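Local atomic coordinates of cytochrome c2 (Rhodobacter sphaeroides, PDB entry 2CXB), a protein that carries electrons with a covalently bound heme c, serving as the electron donor to oxidized bacteriochlorophyll in bacterial photophosphorylation. Residues Q16-I21 / A34-N39; Y41-R46 / A115-V120; H75-V80 / A108-I113. All blocks are in the same frame, centred on the assembly; numbering follows the deposited sequence.

Contact 1. Residues Q16-I21 / A34-N39. With HEC (heme c), chain C.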
loop_
_atom_site.group_PDB
_atom_site.type_symbol
_atom_site.label_atom_id
_atom_site.label_comp_id
_atom_site.label_asym_id
_atom_site.label_seq_id
_atom_site.Cartn_x
_atom_site.Cartn_y
_atom_site.Cartn_z
ATOM N N GLN A 16 -9.942 0.881 3.698
ATOM C CA GLN A 16 -10.174 1.488 5.008
ATOM C C GLN A 16 -10.473 0.504 6.130
ATOM O O GLN A 16 -10.423 0.872 7.303
ATOM C CB GLN A 16 -11.276 2.550 4.936
ATOM C CG GLN A 16 -10.780 3.897 4.435
ATOM C CD GLN A 16 -11.890 4.928 4.304
ATOM O OE1 GLN A 16 -11.997 5.615 3.288
ATOM N NE2 GLN A 16 -12.723 5.045 5.333
ATOM N N THR A 17 -10.770 -0.746 5.794
ATOM C CA THR A 17 -11.026 -1.736 6.836
ATOM C C THR A 17 -9.755 -1.937 7.645
ATOM O O THR A 17 -9.818 -2.238 8.833
ATOM C CB THR A 17 -11.425 -3.110 6.264
ATOM O OG1 THR A 17 -10.522 -3.465 5.208
ATOM C CG2 THR A 17 -12.845 -3.076 5.731
ATOM N N CYS A 18 -8.604 -1.756 7.000
ATOM C CA CYS A 18 -7.319 -1.970 7.664
ATOM C C CYS A 18 -6.336 -0.804 7.672
ATOM O O CYS A 18 -5.442 -0.750 8.515
ATOM C CB CYS A 18 -6.617 -3.187 7.045
ATOM S SG CYS A 18 -7.546 -4.732 7.175
ATOM N N HIS A 19 -6.505 0.130 6.745
ATOM C CA HIS A 19 -5.599 1.262 6.602
ATOM C C HIS A 19 -6.241 2.624 6.859
ATOM O O HIS A 19 -7.450 2.797 6.709
ATOM C CB HIS A 19 -5.064 1.311 5.165
ATOM C CG HIS A 19 -4.151 0.184 4.783
ATOM N ND1 HIS A 19 -2.817 0.150 5.118
ATOM C CD2 HIS A 19 -4.383 -0.934 4.055
ATOM C CE1 HIS A 19 -2.259 -0.932 4.616
ATOM N NE2 HIS A 19 -3.189 -1.615 3.962
ATOM N N VAL A 20 -5.405 3.596 7.216
ATOM C CA VAL A 20 -5.844 4.974 7.363
ATOM C C VAL A 20 -4.819 5.793 6.576
ATOM O O VAL A 20 -3.773 5.259 6.190
ATOM C CB VAL A 20 -5.825 5.513 8.821
ATOM C CG1 VAL A 20 -6.844 4.794 9.681
ATOM C CG2 VAL A 20 -4.436 5.406 9.421
ATOM N N ILE A 21 -5.159 7.052 6.299
ATOM C CA ILE A 21 -4.265 8.027 5.671
ATOM C C ILE A 21 -4.344 9.237 6.617
ATOM O O ILE A 21 -5.293 10.025 6.549
ATOM C CB ILE A 21 -4.741 8.493 4.287
ATOM C CG1 ILE A 21 -4.943 7.289 3.367
ATOM C CG2 ILE A 21 -3.717 9.467 3.697
ATOM C CD1 ILE A 21 -5.357 7.679 1.967
ATOM N N ALA A 34 -8.589 2.236 11.741
ATOM C CA ALA A 34 -8.036 0.900 11.546
ATOM C C ALA A 34 -6.525 0.925 11.723
ATOM O O ALA A 34 -5.865 1.850 11.253
ATOM C CB ALA A 34 -8.380 0.382 10.164
ATOM N N LYS A 35 -5.985 -0.068 12.425
ATOM C CA LYS A 35 -4.536 -0.156 12.621
ATOM C C LYS A 35 -3.930 -1.506 12.212
ATOM O O LYS A 35 -2.768 -1.790 12.517
ATOM C CB LYS A 35 -4.148 0.158 14.070
ATOM C CG LYS A 35 -3.523 1.543 14.268
ATOM C CD LYS A 35 -4.565 2.650 14.280
ATOM C CE LYS A 35 -4.195 3.796 13.341
ATOM N NZ LYS A 35 -5.300 4.784 13.219
ATOM N N THR A 36 -4.713 -2.343 11.532
ATOM C CA THR A 36 -4.230 -3.642 11.067
ATOM C C THR A 36 -3.121 -3.429 10.037
ATOM O O THR A 36 -2.152 -4.189 9.989
ATOM C CB THR A 36 -5.335 -4.465 10.367
ATOM O OG1 THR A 36 -6.384 -4.750 11.295
ATOM C CG2 THR A 36 -4.769 -5.774 9.838
ATOM N N GLY A 37 -3.302 -2.426 9.183
ATOM C CA GLY A 37 -2.305 -2.123 8.174
ATOM C C GLY A 37 -1.636 -0.795 8.465
ATOM O O GLY A 37 -2.103 -0.024 9.302
ATOM N N PRO A 38 -0.490 -0.522 7.828
ATOM C CA PRO A 38 0.197 0.748 8.062
ATOM C C PRO A 38 -0.514 1.982 7.492
ATOM O O PRO A 38 -1.303 1.892 6.547
ATOM C CB PRO A 38 1.578 0.501 7.443
ATOM C CG PRO A 38 1.310 -0.521 6.379
ATOM C CD PRO A 38 0.360 -1.454 7.071
ATOM N N ASN A 39 -0.227 3.132 8.094
ATOM C CA ASN A 39 -0.753 4.428 7.672
ATOM C C ASN A 39 -0.223 4.606 6.248
ATOM O O ASN A 39 0.988 4.500 6.017
ATOM C CB ASN A 39 -0.184 5.515 8.595
ATOM C CG ASN A 39 -0.587 6.924 8.207
ATOM O OD1 ASN A 39 -1.304 7.145 7.235
ATOM N ND2 ASN A 39 -0.129 7.895 8.983
HETATM FE FE HEC C . -2.877 -3.308 2.677
HETATM C CHA HEC C . 0.419 -3.326 3.487
HETATM C CHB HEC C . -2.218 -1.185 0.115
HETATM C CHC HEC C . -6.201 -3.354 1.803
HETATM C CHD HEC C . -3.589 -5.107 5.468
HETATM N NA HEC C . -1.265 -2.397 1.950
HETATM C C1A HEC C . 0.061 -2.545 2.400
HETATM C C2A HEC C . 1.029 -1.852 1.536
HETATM C C3A HEC C . 0.268 -1.277 0.561
HETATM C C4A HEC C . -1.137 -1.599 0.849
HETATM C CMA HEC C . 0.791 -0.346 -0.535
HETATM C CAA HEC C . 2.533 -1.746 1.791
HETATM C CBA HEC C . 2.848 -0.343 2.309
HETATM C CGA HEC C . 4.197 -0.206 2.999
HETATM O O1A HEC C . 4.239 0.500 4.029
HETATM O O2A HEC C . 5.224 -0.752 2.534
HETATM N NB HEC C . -3.945 -2.511 1.265
HETATM C C1B HEC C . -3.526 -1.578 0.333
HETATM C C2B HEC C . -4.646 -1.086 -0.464
HETATM C C3B HEC C . -5.740 -1.756 -0.070
HETATM C C4B HEC C . -5.311 -2.627 1.014
HETATM C CMB HEC C . -4.605 -0.001 -1.539
HETATM C CAB HEC C . -7.148 -1.594 -0.659
HETATM C CBB HEC C . -7.308 -2.170 -2.060
HETATM N NC HEC C . -4.518 -4.100 3.422
HETATM C C1C HEC C . -5.816 -4.034 2.920
HETATM C C2C HEC C . -6.763 -4.724 3.771
HETATM C C3C HEC C . -6.049 -5.213 4.809
HETATM C C4C HEC C . -4.635 -4.827 4.585
HETATM C CMC HEC C . -8.272 -4.757 3.592
HETATM C CAC HEC C . -6.613 -5.860 6.071
HETATM C CBC HEC C . -7.266 -7.224 5.914
HETATM N ND HEC C . -1.817 -4.043 4.194
HETATM C C1D HEC C . -2.264 -4.757 5.279
HETATM C C2D HEC C . -1.150 -5.253 6.051
HETATM C C3D HEC C . -0.012 -4.840 5.467
HETATM C C4D HEC C . -0.440 -4.041 4.330
HETATM C CMD HEC C . -1.253 -6.121 7.295
HETATM C CAD HEC C . 1.410 -5.274 5.868
HETATM C CBD HEC C . 1.788 -6.217 4.726
HETATM C CGD HEC C . 3.033 -7.039 4.996
HETATM O O1D HEC C . 3.207 -8.052 4.283
HETATM O O2D HEC C . 3.829 -6.701 5.904
HETATM O O HOH W 1 -9.742 3.006 8.571
HETATM O O HOH W 2 -3.667 2.246 9.511
#
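His19 and Pro38 meet through the straighter of two hydrogen bonds: His19 ND1 donates to Pro38 O over 2.7 Å at 171°, in the ring plane and on a carbonyl lone pair. With NE2 bound to the heme iron at 2.1 Å, both ring nitrogens are engaged, which fixes the ring's rotation and probably makes the ligand more electron-rich. Proline suits this place: its ring restricts the backbone carrying the carbonyl, and its CD packs on His19 CE1 and the heme edge. Gly37 N donates to Cys18 O at 2.8 Å, from above the carbonyl plane.

Packing adds to these bonds. Gly37 CA is 4.1 Å from the His19 ring centroid in a CH-pi contact; glycine suits this place, because its CA itself lies against the ring. The small Ala34 CB sits 3.3 Å from Thr17 O. Cys18 SG, in the CXXCH motif begun by Cys15, is bonded to heme CAC.

One water donates to Ala34 O and Gly37 O and weakly accepts from Val20 N, bridging the segments. The loop between helix 5-11 and strand 21-22 thus meets the loop after strand 28-30, and the Ile21 side chain packs on Leu117 and Val120 of helix 107-120.

Contact 2. Residues Y41-R46 / A115-V120. With HEC (heme c), chain C.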
loop_
_atom_site.group_PDB
_atom_site.type_symbol
_atom_site.label_atom_id
_atom_site.label_comp_id
_atom_site.label_asym_id
_atom_site.label_seq_id
_atom_site.Cartn_x
_atom_site.Cartn_y
_atom_site.Cartn_z
ATOM N N TYR A 41 -0.378 7.353 4.451
ATOM C CA TYR A 41 0.074 8.703 4.132
ATOM C C TYR A 41 1.588 8.637 3.892
ATOM O O TYR A 41 2.334 8.121 4.728
ATOM C CB TYR A 41 -0.204 9.666 5.286
ATOM C CG TYR A 41 0.300 11.061 4.989
ATOM C CD1 TYR A 41 -0.364 11.866 4.080
ATOM C CD2 TYR A 41 1.460 11.552 5.583
ATOM C CE1 TYR A 41 0.109 13.121 3.761
ATOM C CE2 TYR A 41 1.941 12.807 5.269
ATOM C CZ TYR A 41 1.257 13.583 4.354
ATOM O OH TYR A 41 1.716 14.831 4.012
ATOM N N GLY A 42 2.043 9.171 2.762
ATOM C CA GLY A 42 3.459 9.159 2.438
ATOM C C GLY A 42 3.939 7.873 1.770
ATOM O O GLY A 42 5.145 7.709 1.562
ATOM N N VAL A 43 3.016 6.982 1.393
ATOM C CA VAL A 43 3.383 5.713 0.769
ATOM C C VAL A 43 4.010 5.875 -0.614
ATOM O O VAL A 43 4.879 5.095 -0.992
ATOM C CB VAL A 43 2.178 4.732 0.707
ATOM C CG1 VAL A 43 1.252 5.036 -0.477
ATOM C CG2 VAL A 43 2.677 3.285 0.661
ATOM N N VAL A 44 3.588 6.888 -1.364
ATOM C CA VAL A 44 4.120 7.126 -2.700
ATOM C C VAL A 44 5.627 7.362 -2.631
ATOM O O VAL A 44 6.088 8.341 -2.036
ATOM C CB VAL A 44 3.441 8.349 -3.365
ATOM C CG1 VAL A 44 4.033 8.599 -4.747
ATOM C CG2 VAL A 44 1.950 8.105 -3.501
ATOM N N GLY A 45 6.383 6.455 -3.244
ATOM C CA GLY A 45 7.830 6.555 -3.255
ATOM C C GLY A 45 8.522 6.083 -1.993
ATOM O O GLY A 45 9.739 6.143 -1.896
ATOM N N ARG A 46 7.756 5.603 -1.022
ATOM C CA ARG A 46 8.303 5.138 0.247
ATOM C C ARG A 46 8.909 3.750 0.083
ATOM O O ARG A 46 8.367 2.909 -0.632
ATOM C CB ARG A 46 7.189 5.076 1.301
ATOM C CG ARG A 46 7.621 4.831 2.746
ATOM C CD ARG A 46 6.538 4.078 3.543
ATOM N NE ARG A 46 5.423 4.916 3.967
ATOM C CZ ARG A 46 4.192 4.509 4.273
ATOM N NH1 ARG A 46 3.813 3.238 4.238
ATOM N NH2 ARG A 46 3.308 5.420 4.644
ATOM N N ALA A 115 -4.054 6.642 -8.400
ATOM C CA ALA A 115 -4.264 8.029 -8.815
ATOM C C ALA A 115 -4.746 8.825 -7.606
ATOM O O ALA A 115 -4.337 9.970 -7.389
ATOM C CB ALA A 115 -5.302 8.092 -9.952
ATOM N N TYR A 116 -5.614 8.209 -6.807
ATOM C CA TYR A 116 -6.127 8.850 -5.606
ATOM C C TYR A 116 -5.000 9.041 -4.583
ATOM O O TYR A 116 -4.893 10.101 -3.958
ATOM C CB TYR A 116 -7.254 7.999 -5.010
ATOM C CG TYR A 116 -7.723 8.437 -3.638
ATOM C CD1 TYR A 116 -8.340 9.671 -3.453
ATOM C CD2 TYR A 116 -7.537 7.625 -2.527
ATOM C CE1 TYR A 116 -8.757 10.089 -2.203
ATOM C CE2 TYR A 116 -7.949 8.034 -1.273
ATOM C CZ TYR A 116 -8.559 9.267 -1.115
ATOM O OH TYR A 116 -8.965 9.688 0.134
ATOM N N LEU A 117 -4.135 8.042 -4.416
ATOM C CA LEU A 117 -3.037 8.162 -3.456
ATOM C C LEU A 117 -2.070 9.248 -3.896
ATOM O O LEU A 117 -1.504 9.970 -3.076
ATOM C CB LEU A 117 -2.299 6.832 -3.304
ATOM C CG LEU A 117 -3.162 5.721 -2.700
ATOM C CD1 LEU A 117 -2.342 4.448 -2.603
ATOM C CD2 LEU A 117 -3.661 6.140 -1.321
ATOM N N GLN A 118 -1.894 9.368 -5.203
ATOM C CA GLN A 118 -1.024 10.396 -5.766
ATOM C C GLN A 118 -1.570 11.781 -5.425
ATOM O O GLN A 118 -0.828 12.755 -5.335
ATOM C CB GLN A 118 -0.963 10.258 -7.285
ATOM C CG GLN A 118 0.060 9.262 -7.752
ATOM C CD GLN A 118 1.327 9.951 -8.211
ATOM O OE1 GLN A 118 1.734 9.804 -9.364
ATOM N NE2 GLN A 118 1.959 10.707 -7.317
ATOM N N GLN A 119 -2.875 11.855 -5.201
ATOM C CA GLN A 119 -3.507 13.122 -4.898
ATOM C C GLN A 119 -3.459 13.510 -3.430
ATOM O O GLN A 119 -3.148 14.653 -3.097
ATOM C CB GLN A 119 -4.968 13.073 -5.334
ATOM C CG GLN A 119 -5.628 14.430 -5.405
ATOM C CD GLN A 119 -6.152 14.702 -6.794
ATOM O OE1 GLN A 119 -7.356 14.874 -6.992
ATOM N NE2 GLN A 119 -5.250 14.735 -7.772
ATOM N N VAL A 120 -3.767 12.566 -2.549
ATOM C CA VAL A 120 -3.820 12.890 -1.134
ATOM C C VAL A 120 -2.763 12.285 -0.221
ATOM O O VAL A 120 -2.709 12.627 0.957
ATOM C CB VAL A 120 -5.215 12.531 -0.568
ATOM C CG1 VAL A 120 -6.304 12.984 -1.531
ATOM C CG2 VAL A 120 -5.336 11.031 -0.334
HETATM FE FE HEC C . -2.877 -3.308 2.677
HETATM C CHA HEC C . 0.419 -3.326 3.487
HETATM C CHB HEC C . -2.218 -1.185 0.115
HETATM C CHC HEC C . -6.201 -3.354 1.803
HETATM C CHD HEC C . -3.589 -5.107 5.468
HETATM N NA HEC C . -1.265 -2.397 1.950
HETATM C C1A HEC C . 0.061 -2.545 2.400
HETATM C C2A HEC C . 1.029 -1.852 1.536
HETATM C C3A HEC C . 0.268 -1.277 0.561
HETATM C C4A HEC C . -1.137 -1.599 0.849
HETATM C CMA HEC C . 0.791 -0.346 -0.535
HETATM C CAA HEC C . 2.533 -1.746 1.791
HETATM C CBA HEC C . 2.848 -0.343 2.309
HETATM C CGA HEC C . 4.197 -0.206 2.999
HETATM O O1A HEC C . 4.239 0.500 4.029
HETATM O O2A HEC C . 5.224 -0.752 2.534
HETATM N NB HEC C . -3.945 -2.511 1.265
HETATM C C1B HEC C . -3.526 -1.578 0.333
HETATM C C2B HEC C . -4.646 -1.086 -0.464
HETATM C C3B HEC C . -5.740 -1.756 -0.070
HETATM C C4B HEC C . -5.311 -2.627 1.014
HETATM C CMB HEC C . -4.605 -0.001 -1.539
HETATM C CAB HEC C . -7.148 -1.594 -0.659
HETATM C CBB HEC C . -7.308 -2.170 -2.060
HETATM N NC HEC C . -4.518 -4.100 3.422
HETATM C C1C HEC C . -5.816 -4.034 2.920
HETATM C C2C HEC C . -6.763 -4.724 3.771
HETATM C C3C HEC C . -6.049 -5.213 4.809
HETATM C C4C HEC C . -4.635 -4.827 4.585
HETATM C CMC HEC C . -8.272 -4.757 3.592
HETATM C CAC HEC C . -6.613 -5.860 6.071
HETATM C CBC HEC C . -7.266 -7.224 5.914
HETATM N ND HEC C . -1.817 -4.043 4.194
HETATM C C1D HEC C . -2.264 -4.757 5.279
HETATM C C2D HEC C . -1.150 -5.253 6.051
HETATM C C3D HEC C . -0.012 -4.840 5.467
HETATM C C4D HEC C . -0.440 -4.041 4.330
HETATM C CMD HEC C . -1.253 -6.121 7.295
HETATM C CAD HEC C . 1.410 -5.274 5.868
HETATM C CBD HEC C . 1.788 -6.217 4.726
HETATM C CGD HEC C . 3.033 -7.039 4.996
HETATM O O1D HEC C . 3.207 -8.052 4.283
HETATM O O2D HEC C . 3.829 -6.701 5.904
#
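Val44 turns its side chain squarely onto helix 107-120, where it meets Leu117 and Gln118. From CB the valine forks at once. CG1, anti to the backbone N (chi1 179°), reaches the amide end of Gln118, 3.9 Å from its NE2, and the two side chains cross at about a right angle. CG2 goes to the helix backbone instead, ending 3.9 Å from Leu117 O and 4.4 Å from Leu117 CB. A short branched residue fits because its two methyls straddle neighbouring helix positions, while the glutamine chain, bent at chi2, brings its amide end back to the valine at the exposed rim.

One residue earlier, Val43 CG1 packs against Leu117 CD1 at 4.2 Å, and its other methyl, CG2, faces the heme propionate carbon CBA. Leucine, long and apolar, spans from the helix into this buried layer. At the other end the Tyr41 ring presents its edge to Val120 O, with CD1 4.0 Å away. No hydrogen bond crosses between the segments.

The loop's shape comes from a type II beta turn, Val43 to Arg46, with Gly45 taking the positive phi of its third position. The turn brings Arg46 back across Val43 CA, which lies over the centre of a guanidinium face; NH1 makes a weak hydrogen bond to propionate O1A at 2.8 Å, and NH2 holds the group further by bonding to Asn39 O and, weakly, to Tyr41 O. Around this, Tyr41, Leu117 and Val120 all touch Ile21 of strand 21-22, and Tyr41 and Val120 also reach Ile29 of strand 28-30.

Contact 3. Residues H75-V80 / A108-I113. With HEC (heme c), chain C.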
loop_
_atom_site.group_PDB
_atom_site.type_symbol
_atom_site.label_atom_id
_atom_site.label_comp_id
_atom_site.label_asym_id
_atom_site.label_seq_id
_atom_site.Cartn_x
_atom_site.Cartn_y
_atom_site.Cartn_z
ATOM N N HIS A 75 4.676 -1.471 -9.478
ATOM C CA HIS A 75 4.739 -2.494 -8.439
ATOM C C HIS A 75 3.496 -2.510 -7.545
ATOM O O HIS A 75 3.044 -3.576 -7.117
ATOM C CB HIS A 75 6.004 -2.322 -7.587
ATOM C CG HIS A 75 7.278 -2.446 -8.364
ATOM N ND1 HIS A 75 7.956 -1.363 -8.875
ATOM C CD2 HIS A 75 8.007 -3.541 -8.719
ATOM C CE1 HIS A 75 9.036 -1.776 -9.506
ATOM N NE2 HIS A 75 9.088 -3.087 -9.425
ATOM N N PHE A 76 2.934 -1.334 -7.268
ATOM C CA PHE A 76 1.741 -1.235 -6.427
ATOM C C PHE A 76 0.595 -2.041 -7.046
ATOM O O PHE A 76 -0.062 -2.831 -6.374
ATOM C CB PHE A 76 1.363 0.244 -6.261
ATOM C CG PHE A 76 0.017 0.480 -5.624
ATOM C CD1 PHE A 76 -1.131 0.488 -6.399
ATOM C CD2 PHE A 76 -0.096 0.707 -4.261
ATOM C CE1 PHE A 76 -2.369 0.718 -5.825
ATOM C CE2 PHE A 76 -1.330 0.936 -3.683
ATOM C CZ PHE A 76 -2.469 0.944 -4.464
ATOM N N VAL A 77 0.372 -1.858 -8.343
ATOM C CA VAL A 77 -0.695 -2.555 -9.051
ATOM C C VAL A 77 -0.542 -4.079 -9.018
ATOM O O VAL A 77 -1.517 -4.804 -8.801
ATOM C CB VAL A 77 -0.823 -2.003 -10.498
ATOM C CG1 VAL A 77 -1.611 -2.949 -11.396
ATOM C CG2 VAL A 77 -1.519 -0.650 -10.454
ATOM N N GLN A 78 0.675 -4.579 -9.208
ATOM C CA GLN A 78 0.915 -6.019 -9.166
ATOM C C GLN A 78 0.748 -6.524 -7.745
ATOM O O GLN A 78 0.211 -7.598 -7.503
ATOM C CB GLN A 78 2.338 -6.339 -9.618
ATOM C CG GLN A 78 2.542 -6.268 -11.110
ATOM C CD GLN A 78 3.993 -6.035 -11.449
ATOM O OE1 GLN A 78 4.885 -6.434 -10.704
ATOM N NE2 GLN A 78 4.241 -5.376 -12.572
ATOM N N TYR A 79 1.229 -5.738 -6.796
ATOM C CA TYR A 79 1.155 -6.103 -5.392
ATOM C C TYR A 79 -0.253 -6.281 -4.817
ATOM O O TYR A 79 -0.542 -7.336 -4.254
ATOM C CB TYR A 79 1.934 -5.083 -4.553
ATOM C CG TYR A 79 1.690 -5.234 -3.069
ATOM C CD1 TYR A 79 2.305 -6.243 -2.338
ATOM C CD2 TYR A 79 0.794 -4.400 -2.415
ATOM C CE1 TYR A 79 2.027 -6.419 -1.000
ATOM C CE2 TYR A 79 0.512 -4.569 -1.078
ATOM C CZ TYR A 79 1.127 -5.579 -0.373
ATOM O OH TYR A 79 0.812 -5.740 0.959
ATOM N N VAL A 80 -1.126 -5.275 -4.931
ATOM C CA VAL A 80 -2.467 -5.378 -4.350
ATOM C C VAL A 80 -3.324 -6.481 -4.944
ATOM O O VAL A 80 -4.301 -6.891 -4.315
ATOM C CB VAL A 80 -3.272 -4.060 -4.416
ATOM C CG1 VAL A 80 -2.538 -2.954 -3.655
ATOM C CG2 VAL A 80 -3.540 -3.666 -5.867
ATOM N N ALA A 108 -8.503 -2.239 -12.896
ATOM C CA ALA A 108 -8.845 -0.832 -13.077
ATOM C C ALA A 108 -8.870 -0.110 -11.727
ATOM O O ALA A 108 -8.460 1.043 -11.624
ATOM C CB ALA A 108 -10.193 -0.712 -13.780
ATOM N N ASP A 109 -9.308 -0.811 -10.685
ATOM C CA ASP A 109 -9.374 -0.272 -9.329
ATOM C C ASP A 109 -7.988 0.036 -8.787
ATOM O O ASP A 109 -7.800 1.060 -8.131
ATOM C CB ASP A 109 -10.049 -1.260 -8.378
ATOM C CG ASP A 109 -11.561 -1.232 -8.473
ATOM O OD1 ASP A 109 -12.102 -0.557 -9.377
ATOM O OD2 ASP A 109 -12.210 -1.887 -7.627
ATOM N N ALA A 110 -7.037 -0.859 -9.043
ATOM C CA ALA A 110 -5.660 -0.680 -8.595
ATOM C C ALA A 110 -5.068 0.622 -9.141
ATOM O O ALA A 110 -4.403 1.369 -8.421
ATOM C CB ALA A 110 -4.818 -1.871 -9.033
ATOM N N HIS A 111 -5.321 0.913 -10.414
ATOM C CA HIS A 111 -4.812 2.140 -11.022
ATOM C C HIS A 111 -5.541 3.363 -10.465
ATOM O O HIS A 111 -4.924 4.404 -10.236
ATOM C CB HIS A 111 -4.948 2.090 -12.550
ATOM C CG HIS A 111 -4.072 1.071 -13.205
ATOM N ND1 HIS A 111 -2.723 1.258 -13.408
ATOM C CD2 HIS A 111 -4.357 -0.164 -13.707
ATOM C CE1 HIS A 111 -2.216 0.197 -14.005
ATOM N NE2 HIS A 111 -3.184 -0.674 -14.195
ATOM N N ASN A 112 -6.846 3.235 -10.233
ATOM C CA ASN A 112 -7.667 4.320 -9.696
ATOM C C ASN A 112 -7.212 4.691 -8.294
ATOM O O ASN A 112 -7.009 5.861 -7.992
ATOM C CB ASN A 112 -9.144 3.913 -9.653
ATOM C CG ASN A 112 -9.813 3.963 -11.017
ATOM O OD1 ASN A 112 -10.905 3.427 -11.206
ATOM N ND2 ASN A 112 -9.159 4.602 -11.979
ATOM N N ILE A 113 -7.110 3.698 -7.416
ATOM C CA ILE A 113 -6.651 3.934 -6.051
ATOM C C ILE A 113 -5.281 4.616 -6.095
ATOM O O ILE A 113 -5.026 5.539 -5.325
ATOM C CB ILE A 113 -6.589 2.611 -5.226
ATOM C CG1 ILE A 113 -8.010 2.132 -4.913
ATOM C CG2 ILE A 113 -5.871 2.815 -3.894
ATOM C CD1 ILE A 113 -8.102 0.735 -4.335
HETATM FE FE HEC C . -2.877 -3.308 2.677
HETATM C CHA HEC C . 0.419 -3.326 3.487
HETATM C CHB HEC C . -2.218 -1.185 0.115
HETATM C CHC HEC C . -6.201 -3.354 1.803
HETATM C CHD HEC C . -3.589 -5.107 5.468
HETATM N NA HEC C . -1.265 -2.397 1.950
HETATM C C1A HEC C . 0.061 -2.545 2.400
HETATM C C2A HEC C . 1.029 -1.852 1.536
HETATM C C3A HEC C . 0.268 -1.277 0.561
HETATM C C4A HEC C . -1.137 -1.599 0.849
HETATM C CMA HEC C . 0.791 -0.346 -0.535
HETATM C CAA HEC C . 2.533 -1.746 1.791
HETATM C CBA HEC C . 2.848 -0.343 2.309
HETATM C CGA HEC C . 4.197 -0.206 2.999
HETATM O O1A HEC C . 4.239 0.500 4.029
HETATM O O2A HEC C . 5.224 -0.752 2.534
HETATM N NB HEC C . -3.945 -2.511 1.265
HETATM C C1B HEC C . -3.526 -1.578 0.333
HETATM C C2B HEC C . -4.646 -1.086 -0.464
HETATM C C3B HEC C . -5.740 -1.756 -0.070
HETATM C C4B HEC C . -5.311 -2.627 1.014
HETATM C CMB HEC C . -4.605 -0.001 -1.539
HETATM C CAB HEC C . -7.148 -1.594 -0.659
HETATM C CBB HEC C . -7.308 -2.170 -2.060
HETATM N NC HEC C . -4.518 -4.100 3.422
HETATM C C1C HEC C . -5.816 -4.034 2.920
HETATM C C2C HEC C . -6.763 -4.724 3.771
HETATM C C3C HEC C . -6.049 -5.213 4.809
HETATM C C4C HEC C . -4.635 -4.827 4.585
HETATM C CMC HEC C . -8.272 -4.757 3.592
HETATM C CAC HEC C . -6.613 -5.860 6.071
HETATM C CBC HEC C . -7.266 -7.224 5.914
HETATM N ND HEC C . -1.817 -4.043 4.194
HETATM C C1D HEC C . -2.264 -4.757 5.279
HETATM C C2D HEC C . -1.150 -5.253 6.051
HETATM C C3D HEC C . -0.012 -4.840 5.467
HETATM C C4D HEC C . -0.440 -4.041 4.330
HETATM C CMD HEC C . -1.253 -6.121 7.295
HETATM C CAD HEC C . 1.410 -5.274 5.868
HETATM C CBD HEC C . 1.788 -6.217 4.726
HETATM C CGD HEC C . 3.033 -7.039 4.996
HETATM O O1D HEC C . 3.207 -8.052 4.283
HETATM O O2D HEC C . 3.829 -6.701 5.904
#
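The wall of the heme pocket formed by helices 73-81 and 107-120 closes here around Ala110, whose CB lies 3.8 Å from Val77 CG2 and 3.9 Å from Val80 CG2. The small alanine suits this close approach of the backbones: the CA atoms of Val77 and Ala110 are 5.3 Å apart.

Phe76 takes the heme side. With CG anti to the backbone N (chi1 170°), its ring extends edge-on toward the partner helix; CE1 comes 3.4 Å from Ala110 O, and CZ meets Ile113 CG2 at 3.9 Å. The same CZ is near heme methyl CMB, while Ile113 CD1 touches heme CBB. Flat phenylalanine and branched isoleucine thus fill the angle between helices and porphyrin.

In the cytochrome c fold the C-terminal helix packs across other helices beside the heme, and here segments 108-113 and 75-80 run at 132° to each other, their axes 9.2 Å apart. Helix 5-11 lies on another side of helix 107-120, touching Asn112 and Ile113.

Away from the heme, Val77 and His111 complete the contact. Val77 CG2 sits over a face of the imidazole in a CH-pi contact, 3.8 Å from the His111 ring centroid and 18° off its normal. His111 ND1 is hydrogen-bonded to Glu73, which restrains the ring's rotation.

How the contacts relate
Contacts 1 and 2 follow one another along the chain, whereas contact 3 is nested inside the long loop that contact 2 closes. All three touch the same heme. Contacts 1 and 3 lie on opposite sides of the chain's centre, about 17 Å between centres, and do not meet. Contact 2 touches both: its centre is about 14 Å from that of contact 1 and about 12 Å from that of contact 3. It joins contact 1 through Ile21 and a probable Asn39 O to Arg46 NH2 hydrogen bond, and contact 3 through Leu117 against Phe76, sharing helix 107-120. Loops on the histidine side and helices 73-81 and 107-120 each supply part of the heme's surroundings.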